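Local coordinates for uncharacterized protein (Thermoplasma acidophilum, PDB 3M4R) that binds zinc through its class II aldolase-like domain, the N-terminal part of a longer protein that is probably an oxidoreductase of the short-chain dehydrogenase family, at residues A[188-193]-A[202-207]; A[155-160]-A[178-183]. One frame throughout, in Å; residues are numbered along the deposited sequence.

Contact 1. Residues A[188-193]-A[202-207]; sequences HGLLTF and DRHINI. With ZN (zinc ion), chain B.
His204 ND1 donates a hydrogen bond to Thr192 OG1 over 2.7 Å, with the hydroxyl only 6° out of the imidazole plane. Above the ring, Leu190 CD2 sits 3.7 Å from the centroid in a CH-pi contact; chi1 of 178° sets Leu190 CG anti to the backbone N, and from there CD2 reaches the ring face. The same methyl meets Ile207 CG2 at 3.7 Å, and Thr192 CG2 packs on Ile207 CD1 one turn beyond Arg203. Toward the strand's end, Arg203 NH1 bonds Phe193 O at 2.8 Å, nearly straight and in the guanidinium plane, NE meeting Asp181.

Farther out, Ala200 O holds Thr192 OG1 and Ser131 OG is hydrogen-bonded to His204 NE2, engaging both ring nitrogens and fixing the ring's rotation. An alanine in place of His204 would probably leave Thr192 OG1 and Ser131 OG without this partner and open a gap beside Leu190 CD2. The axes of strand segment 189-193 and helix segment 202-207 come within 7.6 Å. Just before the strand, in a classic beta bulge with Gly189 opposite Leu185, His188 NE2 binds zinc at 2.0 Å, together with Glu116, His130, His132 and a water: the metal site of the class II aldolase fold.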
ATOM      1  N   HIS A 188       2.700  11.853   5.735  1.00 23.41           N
ATOM      2  CA  HIS A 188       2.474  10.427   5.942  1.00 23.66           C
ATOM      3  C   HIS A 188       3.334   9.626   4.971  1.00 22.79           C
ATOM      4  O   HIS A 188       4.219   8.917   5.396  1.00 21.97           O
ATOM      5  CB  HIS A 188       0.988  10.087   5.741  1.00 23.72           C
ATOM      6  CG  HIS A 188       0.625   8.650   6.028  1.00 26.77           C
ATOM      7  ND1 HIS A 188      -0.682   8.209   6.001  1.00 25.09           N
ATOM      8  CD2 HIS A 188       1.381   7.561   6.340  1.00 28.85           C
ATOM      9  CE1 HIS A 188      -0.714   6.907   6.238  1.00 31.05           C
ATOM     10  NE2 HIS A 188       0.520   6.491   6.475  1.00 28.33           N
ATOM     11  N   GLY A 189       3.061   9.709   3.673  1.00 22.91           N
ATOM     12  CA  GLY A 189       3.846   8.938   2.723  1.00 23.21           C
ATOM     13  C   GLY A 189       3.216   8.895   1.356  1.00 23.40           C
ATOM     14  O   GLY A 189       2.618   9.879   0.890  1.00 22.58           O
ATOM     15  N   LEU A 190       3.344   7.732   0.721  1.00 23.47           N
ATOM     16  CA  LEU A 190       2.958   7.561  -0.659  1.00 23.48           C
ATOM     17  C   LEU A 190       2.242   6.252  -0.865  1.00 23.17           C
ATOM     18  O   LEU A 190       2.614   5.228  -0.279  1.00 24.40           O
ATOM     19  CB  LEU A 190       4.202   7.575  -1.524  1.00 22.26           C
ATOM     20  CG  LEU A 190       4.041   7.353  -3.038  1.00 22.15           C
ATOM     21  CD1 LEU A 190       3.222   8.472  -3.740  1.00 20.02           C
ATOM     22  CD2 LEU A 190       5.458   7.351  -3.629  1.00 18.70           C
ATOM     23  N   LEU A 191       1.255   6.284  -1.758  1.00 22.63           N
ATOM     24  CA  LEU A 191       0.675   5.103  -2.319  1.00 21.08           C
ATOM     25  C   LEU A 191       0.897   5.037  -3.815  1.00 21.89           C
ATOM     26  O   LEU A 191       0.625   6.003  -4.554  1.00 21.62           O
ATOM     27  CB  LEU A 191      -0.807   5.094  -2.066  1.00 21.19           C
ATOM     28  CG  LEU A 191      -1.239   4.880  -0.613  1.00 21.18           C
ATOM     29  CD1 LEU A 191      -2.617   5.502  -0.464  1.00 17.47           C
ATOM     30  CD2 LEU A 191      -1.238   3.354  -0.263  1.00 19.79           C
ATOM     31  N   THR A 192       1.392   3.892  -4.259  1.00 22.46           N
ATOM     32  CA  THR A 192       1.376   3.526  -5.682  1.00 22.63           C
ATOM     33  C   THR A 192       0.735   2.164  -5.892  1.00 22.99           C
ATOM     34  O   THR A 192       0.529   1.394  -4.948  1.00 21.99           O
ATOM     35  CB  THR A 192       2.756   3.625  -6.296  1.00 22.95           C
ATOM     36  OG1 THR A 192       3.686   2.723  -5.668  1.00 24.30           O
ATOM     37  CG2 THR A 192       3.255   5.103  -6.254  1.00 20.42           C
ATOM     38  N   PHE A 193       0.442   1.868  -7.154  1.00 22.83           N
ATOM     39  CA  PHE A 193      -0.351   0.720  -7.486  1.00 22.67           C
ATOM     40  C   PHE A 193      -0.234   0.376  -8.977  1.00 22.58           C
ATOM     41  O   PHE A 193       0.238   1.186  -9.790  1.00 21.52           O
ATOM     42  CB  PHE A 193      -1.809   1.039  -7.152  1.00 23.47           C
ATOM     43  CG  PHE A 193      -2.124   2.504  -7.246  1.00 23.29           C
ATOM     44  CD1 PHE A 193      -2.220   3.127  -8.470  1.00 24.12           C
ATOM     45  CD2 PHE A 193      -2.269   3.257  -6.102  1.00 20.27           C
ATOM     46  CE1 PHE A 193      -2.472   4.542  -8.570  1.00 24.03           C
ATOM     47  CE2 PHE A 193      -2.506   4.619  -6.165  1.00 22.48           C
ATOM     48  CZ  PHE A 193      -2.612   5.282  -7.410  1.00 21.81           C
ATOM     49  N   ASP A 202       7.803   0.531  -9.972  1.00 23.45           N
ATOM     50  CA  ASP A 202       8.435   1.573 -10.805  1.00 23.30           C
ATOM     51  C   ASP A 202       7.802   2.942 -10.509  1.00 22.85           C
ATOM     52  O   ASP A 202       8.498   3.969 -10.473  1.00 22.42           O
ATOM     53  CB  ASP A 202       8.313   1.250 -12.310  1.00 23.54           C
ATOM     54  CG  ASP A 202       9.210   0.065 -12.766  1.00 26.66           C
ATOM     55  OD1 ASP A 202      10.147  -0.365 -12.027  1.00 30.21           O
ATOM     56  OD2 ASP A 202       8.992  -0.406 -13.918  1.00 30.71           O
ATOM     57  N   ARG A 203       6.479   2.966 -10.326  1.00 22.33           N
ATOM     58  CA  ARG A 203       5.786   4.209 -10.021  1.00 22.49           C
ATOM     59  C   ARG A 203       6.242   4.750  -8.689  1.00 22.86           C
ATOM     60  O   ARG A 203       6.386   5.974  -8.538  1.00 23.69           O
ATOM     61  CB  ARG A 203       4.267   4.043  -9.970  1.00 22.85           C
ATOM     62  CG  ARG A 203       3.627   3.879 -11.324  1.00 25.04           C
ATOM     63  CD  ARG A 203       2.183   3.392 -11.321  1.00 24.10           C
ATOM     64  NE  ARG A 203       1.671   3.468 -12.695  1.00 28.16           N
ATOM     65  CZ  ARG A 203       0.652   2.789 -13.196  1.00 26.85           C
ATOM     66  NH1 ARG A 203      -0.029   1.961 -12.455  1.00 28.04           N
ATOM     67  NH2 ARG A 203       0.323   2.949 -14.471  1.00 24.75           N
ATOM     68  N   HIS A 204       6.489   3.860  -7.727  1.00 22.54           N
ATOM     69  CA  HIS A 204       6.954   4.314  -6.422  1.00 23.27           C
ATOM     70  C   HIS A 204       8.332   5.002  -6.515  1.00 24.08           C
ATOM     71  O   HIS A 204       8.551   6.083  -5.960  1.00 22.56           O
ATOM     72  CB  HIS A 204       7.026   3.142  -5.451  1.00 23.54           C
ATOM     73  CG  HIS A 204       6.605   3.499  -4.065  1.00 22.69           C
ATOM     74  ND1 HIS A 204       5.295   3.378  -3.634  1.00 24.41           N
ATOM     75  CD2 HIS A 204       7.308   3.960  -3.005  1.00 23.75           C
ATOM     76  CE1 HIS A 204       5.207   3.811  -2.381  1.00 19.86           C
ATOM     77  NE2 HIS A 204       6.418   4.134  -1.964  1.00 21.35           N
ATOM     78  N   ILE A 205       9.262   4.353  -7.207  1.00 25.68           N
ATOM     79  CA  ILE A 205      10.629   4.878  -7.325  1.00 26.58           C
ATOM     80  C   ILE A 205      10.634   6.208  -8.058  1.00 27.69           C
ATOM     81  O   ILE A 205      11.242   7.173  -7.584  1.00 28.53           O
ATOM     82  CB  ILE A 205      11.581   3.871  -8.017  1.00 26.85           C
ATOM     83  CG1 ILE A 205      11.732   2.592  -7.188  1.00 27.38           C
ATOM     84  CG2 ILE A 205      12.959   4.513  -8.302  1.00 27.11           C
ATOM     85  CD1 ILE A 205      12.094   2.837  -5.718  1.00 31.53           C
ATOM     86  N   ASN A 206       9.954   6.254  -9.204  1.00 28.48           N
ATOM     87  CA  ASN A 206       9.885   7.466 -10.038  1.00 28.17           C
ATOM     88  C   ASN A 206       9.410   8.655  -9.220  1.00 27.07           C
ATOM     89  O   ASN A 206      10.055   9.695  -9.224  1.00 26.76           O
ATOM     90  CB  ASN A 206       8.999   7.217 -11.273  1.00 28.92           C
ATOM     91  CG  ASN A 206       9.763   6.514 -12.390  1.00 32.28           C
ATOM     92  OD1 ASN A 206      10.954   6.801 -12.592  1.00 37.69           O
ATOM     93  ND2 ASN A 206       9.104   5.626 -13.133  1.00 32.21           N
ATOM     94  N   ILE A 207       8.361   8.468  -8.422  1.00 25.94           N
ATOM     95  CA  ILE A 207       7.821   9.564  -7.612  1.00 24.88           C
ATOM     96  C   ILE A 207       8.731   9.977  -6.470  1.00 25.01           C
ATOM     97  O   ILE A 207       8.985  11.181  -6.266  1.00 26.27           O
ATOM     98  CB  ILE A 207       6.437   9.240  -7.065  1.00 24.98           C
ATOM     99  CG1 ILE A 207       5.409   9.269  -8.214  1.00 24.67           C
ATOM    100  CG2 ILE A 207       6.049  10.209  -5.942  1.00 23.98           C
ATOM    101  CD1 ILE A 207       4.176   8.422  -7.908  1.00 21.55           C
TER
HETATM  102 ZN    ZN B 220       1.079   4.617   6.600  1.00 37.37          ZN
HETATM  103  O   HOH W   1       0.977   4.957   8.592  1.00 21.59           O

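Contact 2. Residues A[155-160]-A[178-183]; sequences NVVVLP and KGIDGI
Gly179 and Ile180 meet the side chain of Asn155 as the chain comes in from the helix 166-175. Asn155 CG is anti to its backbone N (chi1 -168°), and the amide ND2 lies 3.6 Å from Ile180 CA. The Asn155 and Ile180 side chains cross at about a right angle, OD1 lying against the methyl CG2, while at the other branch Ile180 CD1 reaches Val157 CG2 at 4.1 Å.

At Asp181 the backbone N bonds Asn155 O at 2.8 Å. The carboxylate OD2 rests beside Asn155 CB, whereas OD1 is turned to a salt bridge with Arg203. Gly182 follows; its O accepts a bond of 3.2 Å from Val157 N, and the same oxygen is approached by Val156 CA. Gly182 N is buried with no partner in the model. Val156 CG1 also packs against the glycine's backbone, and a CB at Gly182 would point to the face that carries Val156, about 3.5 Å from Val156 CG1.

Ile183 pairs with Val157 in a parallel bridge, its CA 3.3 Å from Val157 O in a CA-H...O contact, and its CG2 is 4.3 Å from Leu159 CD2.

The two strands are the parallel pair of a beta-alpha-beta unit whose helix 166-175 covers Val157, Leu159 and Ile183 through Val172 and Cys175. Helix 146-153 packs on Val156 and Val158 at the opposite face, and strand 189-194 continues the sheet beyond Ile183.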
ATOM      1  N   ASN A 155       2.120  12.375 -12.363  1.00 26.90           N
ATOM      2  CA  ASN A 155       0.684  12.174 -12.478  1.00 27.39           C
ATOM      3  C   ASN A 155       0.172  11.598 -11.175  1.00 26.72           C
ATOM      4  O   ASN A 155      -0.058  10.382 -11.050  1.00 25.79           O
ATOM      5  CB  ASN A 155       0.290  11.266 -13.645  1.00 28.22           C
ATOM      6  CG  ASN A 155      -1.193  11.312 -13.913  1.00 30.96           C
ATOM      7  OD1 ASN A 155      -1.898  12.197 -13.397  1.00 34.42           O
ATOM      8  ND2 ASN A 155      -1.680  10.385 -14.737  1.00 33.32           N
ATOM      9  N   VAL A 156       0.018  12.481 -10.194  1.00 26.22           N
ATOM     10  CA  VAL A 156      -0.366  12.068  -8.856  1.00 24.90           C
ATOM     11  C   VAL A 156      -1.508  12.904  -8.355  1.00 24.86           C
ATOM     12  O   VAL A 156      -1.781  13.937  -8.885  1.00 23.28           O
ATOM     13  CB  VAL A 156       0.790  12.194  -7.871  1.00 24.83           C
ATOM     14  CG1 VAL A 156       1.912  11.269  -8.284  1.00 24.57           C
ATOM     15  CG2 VAL A 156       1.272  13.672  -7.775  1.00 23.79           C
ATOM     16  N   VAL A 157      -2.190  12.408  -7.332  1.00 25.11           N
ATOM     17  CA  VAL A 157      -3.165  13.169  -6.604  1.00 26.14           C
ATOM     18  C   VAL A 157      -2.520  13.338  -5.257  1.00 26.59           C
ATOM     19  O   VAL A 157      -1.888  12.410  -4.736  1.00 27.17           O
ATOM     20  CB  VAL A 157      -4.515  12.411  -6.506  1.00 27.06           C
ATOM     21  CG1 VAL A 157      -5.404  12.941  -5.344  1.00 27.86           C
ATOM     22  CG2 VAL A 157      -5.264  12.542  -7.840  1.00 27.14           C
ATOM     23  N   VAL A 158      -2.664  14.524  -4.691  1.00 26.80           N
ATOM     24  CA  VAL A 158      -2.074  14.846  -3.394  1.00 26.62           C
ATOM     25  C   VAL A 158      -3.212  15.041  -2.401  1.00 26.91           C
ATOM     26  O   VAL A 158      -4.209  15.664  -2.726  1.00 28.05           O
ATOM     27  CB  VAL A 158      -1.206  16.108  -3.486  1.00 26.67           C
ATOM     28  CG1 VAL A 158      -0.689  16.500  -2.099  1.00 25.15           C
ATOM     29  CG2 VAL A 158      -0.059  15.866  -4.452  1.00 24.51           C
ATOM     30  N   LEU A 159      -3.095  14.432  -1.225  1.00 26.58           N
ATOM     31  CA  LEU A 159      -4.074  14.589  -0.152  1.00 25.53           C
ATOM     32  C   LEU A 159      -3.452  15.325   1.017  1.00 24.21           C
ATOM     33  O   LEU A 159      -2.277  15.128   1.306  1.00 23.09           O
ATOM     34  CB  LEU A 159      -4.565  13.221   0.329  1.00 26.38           C
ATOM     35  CG  LEU A 159      -5.864  12.642  -0.224  1.00 27.61           C
ATOM     36  CD1 LEU A 159      -5.902  12.765  -1.726  1.00 33.81           C
ATOM     37  CD2 LEU A 159      -6.015  11.177   0.220  1.00 30.66           C
ATOM     38  N   PRO A 160      -4.243  16.151   1.725  1.00 24.36           N
ATOM     39  CA  PRO A 160      -3.713  16.843   2.885  1.00 24.02           C
ATOM     40  C   PRO A 160      -3.460  15.859   3.978  1.00 22.79           C
ATOM     41  O   PRO A 160      -3.840  14.694   3.825  1.00 23.06           O
ATOM     42  CB  PRO A 160      -4.867  17.770   3.284  1.00 24.36           C
ATOM     43  CG  PRO A 160      -6.042  16.976   2.986  1.00 24.88           C
ATOM     44  CD  PRO A 160      -5.702  16.358   1.635  1.00 24.92           C
ATOM     45  N   LYS A 178      -8.894   6.927 -12.393  1.00 33.99           N
ATOM     46  CA  LYS A 178      -8.283   6.167 -13.497  1.00 33.56           C
ATOM     47  C   LYS A 178      -7.052   6.908 -14.070  1.00 31.78           C
ATOM     48  O   LYS A 178      -7.041   8.122 -14.156  1.00 32.82           O
ATOM     49  CB  LYS A 178      -9.308   5.943 -14.629  1.00 33.35           C
ATOM     50  N   GLY A 179      -6.001   6.165 -14.388  1.00 30.23           N
ATOM     51  CA  GLY A 179      -4.828   6.696 -15.051  1.00 29.21           C
ATOM     52  C   GLY A 179      -3.726   7.350 -14.245  1.00 28.08           C
ATOM     53  O   GLY A 179      -2.691   7.683 -14.832  1.00 28.23           O
ATOM     54  N   ILE A 180      -3.917   7.578 -12.941  1.00 26.48           N
ATOM     55  CA  ILE A 180      -2.864   8.208 -12.111  1.00 25.85           C
ATOM     56  C   ILE A 180      -1.792   7.199 -11.720  1.00 25.74           C
ATOM     57  O   ILE A 180      -2.035   5.997 -11.762  1.00 26.77           O
ATOM     58  CB  ILE A 180      -3.433   8.949 -10.873  1.00 25.25           C
ATOM     59  CG1 ILE A 180      -4.095   7.982  -9.878  1.00 26.82           C
ATOM     60  CG2 ILE A 180      -4.432   9.982 -11.341  1.00 25.68           C
ATOM     61  CD1 ILE A 180      -4.407   8.594  -8.524  1.00 26.66           C
ATOM     62  N   ASP A 181      -0.600   7.674 -11.363  1.00 25.51           N
ATOM     63  CA  ASP A 181       0.510   6.801 -10.990  1.00 25.21           C
ATOM     64  C   ASP A 181       0.674   6.687  -9.458  1.00 25.84           C
ATOM     65  O   ASP A 181       1.372   5.793  -8.938  1.00 25.96           O
ATOM     66  CB  ASP A 181       1.815   7.297 -11.585  1.00 25.75           C
ATOM     67  CG  ASP A 181       1.836   7.230 -13.130  1.00 25.93           C
ATOM     68  OD1 ASP A 181       1.339   6.249 -13.713  1.00 26.34           O
ATOM     69  OD2 ASP A 181       2.340   8.164 -13.746  1.00 27.08           O
ATOM     70  N   GLY A 182       0.031   7.570  -8.719  1.00 25.28           N
ATOM     71  CA  GLY A 182       0.297   7.595  -7.276  1.00 23.90           C
ATOM     72  C   GLY A 182      -0.627   8.533  -6.545  1.00 23.46           C
ATOM     73  O   GLY A 182      -1.218   9.414  -7.156  1.00 23.19           O
ATOM     74  N   ILE A 183      -0.773   8.298  -5.236  1.00 23.22           N
ATOM     75  CA  ILE A 183      -1.475   9.186  -4.329  1.00 23.02           C
ATOM     76  C   ILE A 183      -0.504   9.556  -3.210  1.00 23.21           C
ATOM     77  O   ILE A 183       0.045   8.678  -2.545  1.00 23.73           O
ATOM     78  CB  ILE A 183      -2.686   8.525  -3.701  1.00 22.80           C
ATOM     79  CG1 ILE A 183      -3.727   8.188  -4.785  1.00 23.10           C
ATOM     80  CG2 ILE A 183      -3.268   9.428  -2.631  1.00 22.96           C
ATOM     81  CD1 ILE A 183      -4.995   7.399  -4.228  1.00 22.78           C
TER

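Overall arrangement
From the N terminus, contact 2 comes first: 155-160 and 178-183 close the loop that carries helix 166-175, and strand 156-159 forms one edge of the sheet within this chain. Contact 1 opens only after that loop has closed, so the two follow in series without nesting or crossing. Strand 182-185 leads through a short connection into strand 189-194, its antiparallel neighbour, and the chain then runs into helix 197-215, which contact 1 folds back over the sheet. The contacts touch through Leu191 O and Ile183 N, probably hydrogen-bonded at 2.8 Å, and through a salt bridge. Together they tie the sheet's edge, its crossover helix and the C-terminal helix to the strand that follows zinc ligand His188.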